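Local coordinates for conserved protein (Methanosarcina mazei, PDB 2NR4), which binds flavin mononucleotide in a barrel domain of the FMN-binding clan, although its cellular function is unknown, at residues A[83-86]-A[87-91]; A[202-205]-A[206-210]; A[93-97]-A[98-102]; A[189-192]-A[193-197]. All coordinates share one frame; numbering follows the deposited sequence.

Interaction 1: A[83-86]-A[87-91]. With FMN (flavin mononucleotide), chain C.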
loop_
_atom_site.group_PDB
_atom_site.type_symbol
_atom_site.label_atom_id
_atom_site.label_comp_id
_atom_site.label_asym_id
_atom_site.label_seq_id
_atom_site.Cartn_x
_atom_site.Cartn_y
_atom_site.Cartn_z
ATOM N N ASP A 83 -1.668 9.693 1.254
ATOM C CA ASP A 83 -0.764 10.600 1.935
ATOM C C ASP A 83 -0.561 10.212 3.409
ATOM O O ASP A 83 -1.509 10.255 4.193
ATOM C CB ASP A 83 -1.348 12.008 1.817
ATOM C CG ASP A 83 -0.501 13.052 2.491
ATOM O OD1 ASP A 83 0.728 12.824 2.787
ATOM O OD2 ASP A 83 -1.097 14.133 2.705
ATOM N N PRO A 84 0.673 9.828 3.797
ATOM C CA PRO A 84 0.859 9.341 5.163
ATOM C C PRO A 84 0.710 10.488 6.182
ATOM O O PRO A 84 0.365 10.237 7.321
ATOM C CB PRO A 84 2.295 8.806 5.137
ATOM C CG PRO A 84 2.960 9.687 4.088
ATOM C CD PRO A 84 1.932 9.797 3.030
ATOM N N ILE A 85 1.009 11.716 5.761
ATOM C CA ILE A 85 0.790 12.909 6.620
ATOM C C ILE A 85 -0.666 13.036 7.086
ATOM O O ILE A 85 -0.948 13.188 8.273
ATOM C CB ILE A 85 1.310 14.214 5.972
ATOM C CG1 ILE A 85 2.855 14.179 5.866
ATOM C CG2 ILE A 85 0.880 15.427 6.853
ATOM C CD1 ILE A 85 3.451 15.290 4.973
ATOM N N LEU A 86 -1.602 12.934 6.145
ATOM C CA LEU A 86 -3.039 12.987 6.486
ATOM C C LEU A 86 -3.485 11.842 7.386
ATOM O O LEU A 86 -4.263 12.033 8.345
ATOM C CB LEU A 86 -3.858 13.090 5.205
ATOM C CG LEU A 86 -5.219 13.766 5.093
ATOM C CD1 LEU A 86 -5.281 15.120 5.871
ATOM C CD2 LEU A 86 -5.473 13.978 3.622
ATOM N N PHE A 87 -2.978 10.631 7.146
ATOM C CA PHE A 87 -3.220 9.568 8.095
ATOM C C PHE A 87 -2.829 9.864 9.527
ATOM O O PHE A 87 -3.546 9.538 10.474
ATOM C CB PHE A 87 -2.484 8.262 7.674
ATOM C CG PHE A 87 -3.370 7.256 7.065
ATOM C CD1 PHE A 87 -4.069 6.365 7.865
ATOM C CD2 PHE A 87 -3.522 7.197 5.690
ATOM C CE1 PHE A 87 -4.893 5.438 7.303
ATOM C CE2 PHE A 87 -4.352 6.268 5.139
ATOM C CZ PHE A 87 -5.044 5.402 5.963
ATOM N N VAL A 88 -1.630 10.406 9.706
ATOM C CA VAL A 88 -1.124 10.605 11.035
ATOM C C VAL A 88 -1.860 11.800 11.636
ATOM O O VAL A 88 -2.266 11.745 12.773
ATOM C CB VAL A 88 0.401 10.814 11.038
ATOM C CG1 VAL A 88 0.899 11.226 12.414
ATOM C CG2 VAL A 88 1.130 9.506 10.598
ATOM N N ARG A 89 -2.054 12.849 10.858
ATOM C CA ARG A 89 -2.801 14.019 11.366
ATOM C C ARG A 89 -4.217 13.640 11.777
ATOM O O ARG A 89 -4.700 14.092 12.819
ATOM C CB ARG A 89 -2.853 15.112 10.307
ATOM C CG ARG A 89 -1.489 15.793 10.079
ATOM C CD ARG A 89 -1.610 17.034 9.223
ATOM N NE ARG A 89 -2.652 17.922 9.749
ATOM C CZ ARG A 89 -3.697 18.377 9.063
ATOM N NH1 ARG A 89 -3.877 18.075 7.776
ATOM N NH2 ARG A 89 -4.583 19.160 9.692
ATOM N N SER A 90 -4.898 12.821 10.970
ATOM C CA SER A 90 -6.263 12.439 11.359
ATOM C C SER A 90 -6.278 11.508 12.573
ATOM O O SER A 90 -7.282 11.374 13.268
ATOM C CB SER A 90 -7.019 11.825 10.191
ATOM O OG SER A 90 -6.441 10.586 9.871
ATOM N N THR A 91 -5.171 10.823 12.834
ATOM C CA THR A 91 -5.123 9.942 13.994
ATOM C C THR A 91 -4.930 10.699 15.285
ATOM O O THR A 91 -5.582 10.400 16.278
ATOM C CB THR A 91 -3.958 8.911 13.896
ATOM O OG1 THR A 91 -4.138 8.123 12.737
ATOM C CG2 THR A 91 -3.893 8.015 15.154
HETATM N N1 FMN C . -10.427 2.600 15.223
HETATM C C2 FMN C . -11.637 1.943 15.145
HETATM O O2 FMN C . -12.481 2.165 16.009
HETATM N N3 FMN C . -11.875 1.032 14.138
HETATM C C4 FMN C . -10.905 0.785 13.177
HETATM O O4 FMN C . -11.173 0.152 12.164
HETATM C C4A FMN C . -9.686 1.455 13.243
HETATM N N5 FMN C . -8.697 1.219 12.301
HETATM C C5A FMN C . -7.489 1.899 12.354
HETATM C C6 FMN C . -6.509 1.660 11.381
HETATM C C7 FMN C . -5.298 2.336 11.423
HETATM C C7M FMN C . -4.248 1.998 10.402
HETATM C C8 FMN C . -5.060 3.251 12.472
HETATM C C8M FMN C . -3.858 4.118 12.482
HETATM C C9 FMN C . -6.031 3.491 13.453
HETATM C C9A FMN C . -7.263 2.814 13.382
HETATM N N10 FMN C . -8.253 3.037 14.341
HETATM C C10 FMN C . -9.454 2.363 14.276
HETATM C "C1'" FMN C . -7.962 3.893 15.537
HETATM C "C2'" FMN C . -8.538 5.282 15.286
HETATM O "O2'" FMN C . -8.086 5.762 14.048
HETATM C "C3'" FMN C . -8.019 6.209 16.359
HETATM O "O3'" FMN C . -8.487 5.747 17.615
HETATM C "C4'" FMN C . -8.430 7.655 16.090
HETATM O "O4'" FMN C . -7.662 8.429 16.977
HETATM C "C5'" FMN C . -9.928 7.889 16.327
HETATM O "O5'" FMN C . -10.203 9.272 16.418
HETATM P P FMN C . -11.686 9.922 16.534
HETATM O O1P FMN C . -11.943 10.074 18.043
HETATM O O2P FMN C . -12.716 8.922 15.958
HETATM O O3P FMN C . -11.632 11.303 15.876
#

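Interaction 2: A[202-205]-A[206-210]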
loop_
_atom_site.group_PDB
_atom_site.type_symbol
_atom_site.label_atom_id
_atom_site.label_comp_id
_atom_site.label_asym_id
_atom_site.label_seq_id
_atom_site.Cartn_x
_atom_site.Cartn_y
_atom_site.Cartn_z
ATOM N N LYS A 202 8.261 13.021 7.246
ATOM C CA LYS A 202 7.442 14.028 7.949
ATOM C C LYS A 202 6.353 13.392 8.826
ATOM O O LYS A 202 6.118 13.829 9.960
ATOM C CB LYS A 202 6.781 15.009 6.961
ATOM C CG LYS A 202 7.691 16.065 6.347
ATOM C CD LYS A 202 6.869 17.257 5.783
ATOM C CE LYS A 202 7.388 17.674 4.382
ATOM N NZ LYS A 202 8.889 17.708 4.362
ATOM N N ALA A 203 5.702 12.342 8.302
ATOM C CA ALA A 203 4.677 11.607 9.055
ATOM C C ALA A 203 5.215 10.987 10.336
ATOM O O ALA A 203 4.605 11.112 11.391
ATOM C CB ALA A 203 4.006 10.538 8.175
ATOM N N MET A 204 6.384 10.355 10.251
ATOM C CA MET A 204 7.016 9.785 11.431
ATOM C C MET A 204 7.318 10.846 12.467
ATOM O O MET A 204 7.100 10.625 13.652
ATOM C CB MET A 204 8.304 9.042 11.064
ATOM C CG MET A 204 8.082 7.662 10.482
ATOM S SD MET A 204 7.020 6.534 11.441
ATOM C CE MET A 204 7.789 6.442 12.956
ATOM N N LYS A 205 7.804 12.002 12.033
ATOM C CA LYS A 205 8.071 13.115 12.950
ATOM C C LYS A 205 6.793 13.520 13.692
ATOM O O LYS A 205 6.817 13.785 14.904
ATOM C CB LYS A 205 8.641 14.307 12.185
ATOM C CG LYS A 205 9.898 14.960 12.827
ATOM C CD LYS A 205 10.515 16.027 11.896
ATOM C CE LYS A 205 12.061 15.990 11.891
ATOM N NZ LYS A 205 12.776 17.084 12.655
ATOM N N LEU A 206 5.664 13.535 12.981
ATOM C CA LEU A 206 4.392 13.836 13.621
ATOM C C LEU A 206 3.972 12.818 14.670
ATOM O O LEU A 206 3.348 13.190 15.687
ATOM C CB LEU A 206 3.281 14.064 12.592
ATOM C CG LEU A 206 3.407 15.274 11.651
ATOM C CD1 LEU A 206 2.152 15.319 10.794
ATOM C CD2 LEU A 206 3.562 16.614 12.407
ATOM N N ILE A 207 4.266 11.538 14.432
ATOM C CA ILE A 207 3.984 10.484 15.425
ATOM C C ILE A 207 4.763 10.714 16.731
ATOM O O ILE A 207 4.191 10.604 17.835
ATOM C CB ILE A 207 4.230 9.032 14.876
ATOM C CG1 ILE A 207 3.163 8.684 13.828
ATOM C CG2 ILE A 207 4.113 8.019 15.989
ATOM C CD1 ILE A 207 3.467 7.479 12.908
ATOM N N TYR A 208 6.051 11.018 16.571
ATOM C CA TYR A 208 6.962 11.326 17.674
ATOM C C TYR A 208 6.487 12.533 18.491
ATOM O O TYR A 208 6.325 12.421 19.719
ATOM C CB TYR A 208 8.378 11.521 17.130
ATOM C CG TYR A 208 9.119 10.226 16.941
ATOM C CD1 TYR A 208 8.664 9.249 16.066
ATOM C CD2 TYR A 208 10.294 9.980 17.632
ATOM C CE1 TYR A 208 9.348 8.063 15.890
ATOM C CE2 TYR A 208 10.995 8.781 17.459
ATOM C CZ TYR A 208 10.509 7.825 16.591
ATOM O OH TYR A 208 11.196 6.628 16.427
ATOM N N GLU A 209 6.245 13.660 17.806
ATOM C CA GLU A 209 5.637 14.852 18.421
ATOM C C GLU A 209 4.336 14.538 19.169
ATOM O O GLU A 209 4.122 15.046 20.268
ATOM C CB GLU A 209 5.377 15.948 17.390
ATOM C CG GLU A 209 6.610 16.528 16.731
ATOM C CD GLU A 209 6.276 17.476 15.571
ATOM O OE1 GLU A 209 5.111 17.937 15.451
ATOM O OE2 GLU A 209 7.194 17.751 14.765
ATOM N N ALA A 210 3.469 13.712 18.586
ATOM C CA ALA A 210 2.212 13.336 19.233
ATOM C C ALA A 210 2.452 12.549 20.518
ATOM O O ALA A 210 1.646 12.621 21.455
ATOM C CB ALA A 210 1.329 12.526 18.289
#

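Interaction 3: A[93-97]-A[98-102]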
loop_
_atom_site.group_PDB
_atom_site.type_symbol
_atom_site.label_atom_id
_atom_site.label_comp_id
_atom_site.label_asym_id
_atom_site.label_seq_id
_atom_site.Cartn_x
_atom_site.Cartn_y
_atom_site.Cartn_z
ATOM N N SER A 93 -4.745 14.221 15.698
ATOM C CA SER A 93 -5.189 15.620 15.710
ATOM C C SER A 93 -6.607 15.742 15.206
ATOM O O SER A 93 -7.268 14.756 14.936
ATOM C CB SER A 93 -4.290 16.498 14.834
ATOM O OG SER A 93 -2.929 16.374 15.187
ATOM N N ASP A 94 -7.068 16.983 15.127
ATOM C CA ASP A 94 -8.343 17.313 14.530
ATOM C C ASP A 94 -8.028 17.981 13.191
ATOM O O ASP A 94 -7.300 18.981 13.139
ATOM C CB ASP A 94 -9.126 18.304 15.416
ATOM C CG ASP A 94 -9.325 17.811 16.852
ATOM O OD1 ASP A 94 -10.453 17.381 17.182
ATOM O OD2 ASP A 94 -8.375 17.889 17.666
ATOM N N LEU A 95 -8.559 17.446 12.104
ATOM C CA LEU A 95 -8.436 18.145 10.833
ATOM C C LEU A 95 -9.363 19.354 10.939
ATOM O O LEU A 95 -10.409 19.292 11.572
ATOM C CB LEU A 95 -8.839 17.266 9.659
ATOM C CG LEU A 95 -8.074 15.975 9.347
ATOM C CD1 LEU A 95 -8.385 15.546 7.926
ATOM C CD2 LEU A 95 -6.576 16.123 9.503
ATOM N N VAL A 96 -8.956 20.461 10.353
ATOM C CA VAL A 96 -9.771 21.666 10.460
ATOM C C VAL A 96 -10.946 21.596 9.468
ATOM O O VAL A 96 -10.858 20.908 8.430
ATOM C CB VAL A 96 -8.910 22.940 10.397
ATOM C CG1 VAL A 96 -8.094 23.066 11.682
ATOM C CG2 VAL A 96 -8.011 22.928 9.239
ATOM N N PRO A 97 -12.082 22.238 9.809
ATOM C CA PRO A 97 -13.219 22.184 8.896
ATOM C C PRO A 97 -12.928 22.570 7.449
ATOM O O PRO A 97 -13.641 22.074 6.564
ATOM C CB PRO A 97 -14.255 23.143 9.559
ATOM C CG PRO A 97 -13.874 23.088 11.035
ATOM C CD PRO A 97 -12.396 23.008 11.039
ATOM N N SER A 98 -11.876 23.360 7.185
ATOM C CA SER A 98 -11.521 23.740 5.787
ATOM C C SER A 98 -10.964 22.591 4.934
ATOM O O SER A 98 -10.812 22.714 3.712
ATOM C CB SER A 98 -10.562 24.940 5.711
ATOM O OG SER A 98 -9.477 24.854 6.624
ATOM N N GLU A 99 -10.675 21.474 5.590
ATOM C CA GLU A 99 -10.118 20.305 4.906
ATOM C C GLU A 99 -11.208 19.408 4.336
ATOM O O GLU A 99 -10.930 18.403 3.676
ATOM C CB GLU A 99 -9.229 19.544 5.904
ATOM C CG GLU A 99 -8.114 20.436 6.432
ATOM C CD GLU A 99 -7.071 19.705 7.233
ATOM O OE1 GLU A 99 -6.862 20.055 8.415
ATOM O OE2 GLU A 99 -6.438 18.790 6.666
ATOM N N PHE A 100 -12.455 19.748 4.623
ATOM C CA PHE A 100 -13.592 18.965 4.212
ATOM C C PHE A 100 -14.408 19.720 3.169
ATOM O O PHE A 100 -14.364 20.967 3.108
ATOM C CB PHE A 100 -14.506 18.696 5.400
ATOM C CG PHE A 100 -13.849 17.933 6.515
ATOM C CD1 PHE A 100 -13.985 16.550 6.598
ATOM C CD2 PHE A 100 -13.095 18.605 7.490
ATOM C CE1 PHE A 100 -13.393 15.838 7.656
ATOM C CE2 PHE A 100 -12.479 17.900 8.570
ATOM C CZ PHE A 100 -12.640 16.502 8.637
ATOM N N GLU A 101 -15.185 18.965 2.407
ATOM C CA GLU A 101 -16.175 19.523 1.514
ATOM C C GLU A 101 -17.462 18.730 1.656
ATOM O O GLU A 101 -17.455 17.599 2.189
ATOM C CB GLU A 101 -15.649 19.582 0.071
ATOM C CG GLU A 101 -15.571 18.263 -0.695
ATOM C CD GLU A 101 -14.929 18.449 -2.087
ATOM O OE1 GLU A 101 -14.758 19.623 -2.528
ATOM O OE2 GLU A 101 -14.600 17.436 -2.745
ATOM N N TYR A 102 -18.576 19.322 1.218
ATOM C CA TYR A 102 -19.885 18.694 1.379
ATOM C C TYR A 102 -20.448 18.142 0.076
ATOM O O TYR A 102 -20.398 18.778 -0.984
ATOM C CB TYR A 102 -20.875 19.616 2.152
ATOM C CG TYR A 102 -20.358 19.837 3.535
ATOM C CD1 TYR A 102 -20.925 19.210 4.640
ATOM C CD2 TYR A 102 -19.215 20.594 3.716
ATOM C CE1 TYR A 102 -20.363 19.402 5.918
ATOM C CE2 TYR A 102 -18.656 20.776 4.954
ATOM C CZ TYR A 102 -19.217 20.181 6.040
ATOM O OH TYR A 102 -18.581 20.408 7.238
HETATM O O HOH W 1 -16.242 22.047 6.847
#

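Interaction 4: A[189-192]-A[193-197]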
loop_
_atom_site.group_PDB
_atom_site.type_symbol
_atom_site.label_atom_id
_atom_site.label_comp_id
_atom_site.label_asym_id
_atom_site.label_seq_id
_atom_site.Cartn_x
_atom_site.Cartn_y
_atom_site.Cartn_z
ATOM N N GLU A 189 10.176 3.512 12.271
ATOM C CA GLU A 189 10.847 4.760 11.905
ATOM C C GLU A 189 12.037 4.441 10.999
ATOM O O GLU A 189 12.277 5.149 10.020
ATOM C CB GLU A 189 11.356 5.535 13.148
ATOM C CG GLU A 189 11.786 6.974 12.812
ATOM C CD GLU A 189 13.193 7.038 12.204
ATOM O OE1 GLU A 189 13.959 6.065 12.374
ATOM O OE2 GLU A 189 13.554 8.051 11.568
ATOM N N SER A 190 12.769 3.382 11.323
ATOM C CA SER A 190 13.915 2.960 10.507
ATOM C C SER A 190 13.544 2.635 9.073
ATOM O O SER A 190 14.254 3.019 8.157
ATOM C CB SER A 190 14.645 1.783 11.146
ATOM O OG SER A 190 15.127 2.186 12.417
ATOM N N LEU A 191 12.425 1.936 8.865
ATOM C CA LEU A 191 11.966 1.632 7.514
ATOM C C LEU A 191 11.427 2.836 6.783
ATOM O O LEU A 191 11.561 2.957 5.554
ATOM C CB LEU A 191 10.897 0.534 7.547
ATOM C CG LEU A 191 11.367 -0.910 7.753
ATOM C CD1 LEU A 191 10.125 -1.777 7.806
ATOM C CD2 LEU A 191 12.297 -1.352 6.591
ATOM N N ALA A 192 10.789 3.740 7.521
ATOM C CA ALA A 192 10.265 4.926 6.902
ATOM C C ALA A 192 11.409 5.781 6.362
ATOM O O ALA A 192 11.289 6.404 5.304
ATOM C CB ALA A 192 9.444 5.738 7.937
ATOM N N SER A 193 12.491 5.830 7.142
ATOM C CA SER A 193 13.681 6.562 6.756
ATOM C C SER A 193 14.391 5.949 5.544
ATOM O O SER A 193 14.903 6.691 4.700
ATOM C CB SER A 193 14.674 6.630 7.905
ATOM O OG SER A 193 15.586 7.678 7.586
ATOM N N LYS A 194 14.458 4.612 5.496
ATOM C CA LYS A 194 15.138 3.914 4.403
ATOM C C LYS A 194 14.290 3.903 3.160
ATOM O O LYS A 194 14.780 4.206 2.067
ATOM C CB LYS A 194 15.499 2.483 4.798
ATOM C CG LYS A 194 16.411 2.419 5.995
ATOM C CD LYS A 194 16.691 0.972 6.425
ATOM C CE LYS A 194 18.055 0.873 7.136
ATOM N NZ LYS A 194 19.143 1.392 6.228
ATOM N N CYS A 195 13.007 3.579 3.323
ATOM C CA CYS A 195 12.120 3.306 2.161
ATOM C C CYS A 195 11.183 4.438 1.796
ATOM O O CYS A 195 10.733 4.544 0.653
ATOM C CB CYS A 195 11.302 1.997 2.381
ATOM S SG CYS A 195 12.304 0.521 2.758
ATOM N N GLY A 196 10.860 5.317 2.757
ATOM C CA GLY A 196 9.883 6.358 2.448
ATOM C C GLY A 196 10.512 7.512 1.709
ATOM O O GLY A 196 11.735 7.567 1.587
ATOM N N GLY A 197 9.674 8.387 1.201
ATOM C CA GLY A 197 10.053 9.717 0.745
ATOM C C GLY A 197 9.926 10.740 1.842
ATOM O O GLY A 197 9.751 10.383 3.034
#

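Interaction 1: A[83-86]-A[87-91]
The Phe87 ring turns its edge to the carbonyl of Asp83, whose O lies near the ring plane 4.0 Å from CD2, while the guanidinium of Arg89 is met obliquely by a methyl group, Leu86 CD1, 3.8 Å from NH1. Both groups belong to the first turns of helix 84-92, which packs against the FMN-binding barrel. Asp83 is its N-cap: OD1 accepts from Ile85 N at 3.2 Å, the donor standing well above the carboxylate plane, a bent capping bond. From there the i to i+4 ladder climbs through Val88 N to Pro84 O and Arg89 N to Ile85 O, the latter at 2.8 Å and nearly straight at 169°; the rung from Phe87 N to Asp83 O, equally straight, is weak through its length, 3.3 Å. Arg89 leans back over the preceding turn: its CD lies 3.8 Å from Ile85 CG2, and a bend at chi3 (51°) carries the guanidinium past Leu86 to Glu99, with which NH2 forms a salt bridge. Cut back to an alanine, Arg89 is likely to leave the Glu99 carboxylate without its charged mate and Ile85 CG2 and Leu86 CD1 without the cover of its chain. Val88 faces helices 158-176 and 198-210, while Phe87 and Ser90 rest on Pro46 of strand 43-51, so the helix is wedged between barrel and helical region. Its last turns reach the cofactor: Thr91 OG1 donates to Phe87 O at 2.7 Å, and Thr91 O accepts from the ribityl hydroxyl O4' of FMN at 2.9 Å.

Interaction 2: A[202-205]-A[206-210]
Lys205 O receives the shortest hydrogen bond between 202-205 and 206-210, from Glu209 N at 3.0 Å and almost straight at 176°, and the aliphatic part of the same glutamate folds against this oxygen, with CG 3.3 Å away. The other rungs of helix 198-210 follow in the same i to i+4 pattern, Leu206 N to Lys202 O, Ile207 N to Ala203 O and Tyr208 N to Met204 O. Met204 makes the side-chain contact. Its chain is bent at both chi2 (-52°) and chi3 (-58°), which curls the thioether along the helix surface instead of letting it run straight out. SD thereby comes 4.0 Å from Ile207 CD1, and the CE methyl reaches the edge of the Tyr208 ring, in its plane, 3.7 Å from CE1. The ring also comes close to the backbone obliquely, CD1 lying 3.2 Å from Met204 O. Ile207 turns to helix 158-176, where Thr167 and Ala170 receive it, and with Leu206 it also meets Val88 of helix 84-92; Met204 and Tyr208 face helix 179-195. The segment is therefore part of a bundle of C-terminal helices, with the Ile207 side chain about 8 Å from the bound FMN, nearest atoms. On the polar flank, Lys205 NZ and Glu209 OE2 remain 6.0 Å apart, too far for a salt bridge. The contact thus rests on backbone hydrogen bonds and apolar packing, the opposite charges of Lys205 and Glu209 probably adding little more than a diffuse attraction.

Interaction 3: A[93-97]-A[98-102]
With CG anti to its own carbonyl carbon (chi1 -59°) and the chain extended beyond it (chi2 -170°), Glu99 sends its carboxylate back to the start of the turn, where OE1 accepts from Val96 N at 2.9 Å. The donor approaches from above the carboxylate plane. Main chain answers side chain in the reverse direction, Glu99 N donating to Val96 O at 2.9 Å, so the two residues are tied twice across the short 3-10 turn that leads into strand 100-103. Phe100 N continues the turn with a bond to Pro97 O, and its ring presents its edge to Val96 O, 3.3 Å from CD2. Leu95 packs its CB 3.9 Å from Phe100 CE2 and crosses the Glu99 chain at about a right angle. A water links Pro97 O, to which it donates at 2.6 Å, with Tyr102 OH. OE1 has its second partner in Arg89; a glutamine in place of Glu99 would probably weaken that tie, leaving the guanidinium without a full counter-charge. The two donors to OE1 are likely to stabilise the ionised form of Glu99; the first closes the turn, the second ties the loop to helix 84-92.

Interaction 4: A[189-192]-A[193-197]
This is a local backbone and side-chain contact at the C-terminal end of helix 179-195, where the chain turns through two glycines into helix 198-210. Four successive i to i+4 bonds run from Ser193 N, Lys194 N, Cys195 N and Gly196 N to Glu189 O, Ser190 O, Leu191 O and Ala192 O. The bond from Cys195 N to Leu191 O is the shortest at 2.7 Å; that from Gly196 N to Ala192 O, 2.8 Å, is bent to 135° and meets the oxygen from above the carbonyl plane, as the helix comes undone. Gly196 has no CB, and one at this position would probably come too close to Ala192 O. Cys195 keeps SG anti to its carbonyl carbon (chi1 -55°), a setting that lays the sulfur 4.3 Å from Leu191 CD2. Lys194 CG packs on Ser190 O at 3.1 Å. Beyond the turn, Gly197 N donates to Glu200 at the start of helix 198-210. Glu189 and Ala192 touch Met204 of that helix, Leu191 and Cys195 lean on Arg158 of helix 158-176, and Cys195 also packs on Ile30 in strand 29-37 of the second subunit, to which its backbone also bonds.

In the fold
Helix 84-92 of interaction 1 touches both interactions 2 and 3. Interaction 3 follows it in the chain and is tied back at 2.8 Å between Arg89 NH2 and Glu99 OE1, and by Leu86 CD1 on Leu95 CD1. Interaction 2 packs on its other flank, Val88 CG1 lying 3.7 Å from Ile207 CG1, thus joining the barrel region to the C-terminal helices. Interaction 4 touches interaction 2, with Met204 CG 3.5 Å from Ala192 CB, but stays about 7 Å from interaction 1 at the nearest atoms. Interaction 1 alone bonds FMN; the side chains of Ile207 and Leu95 lie about 8 and 9 Å from it at the nearest atoms, while 189-197 lies away from the site.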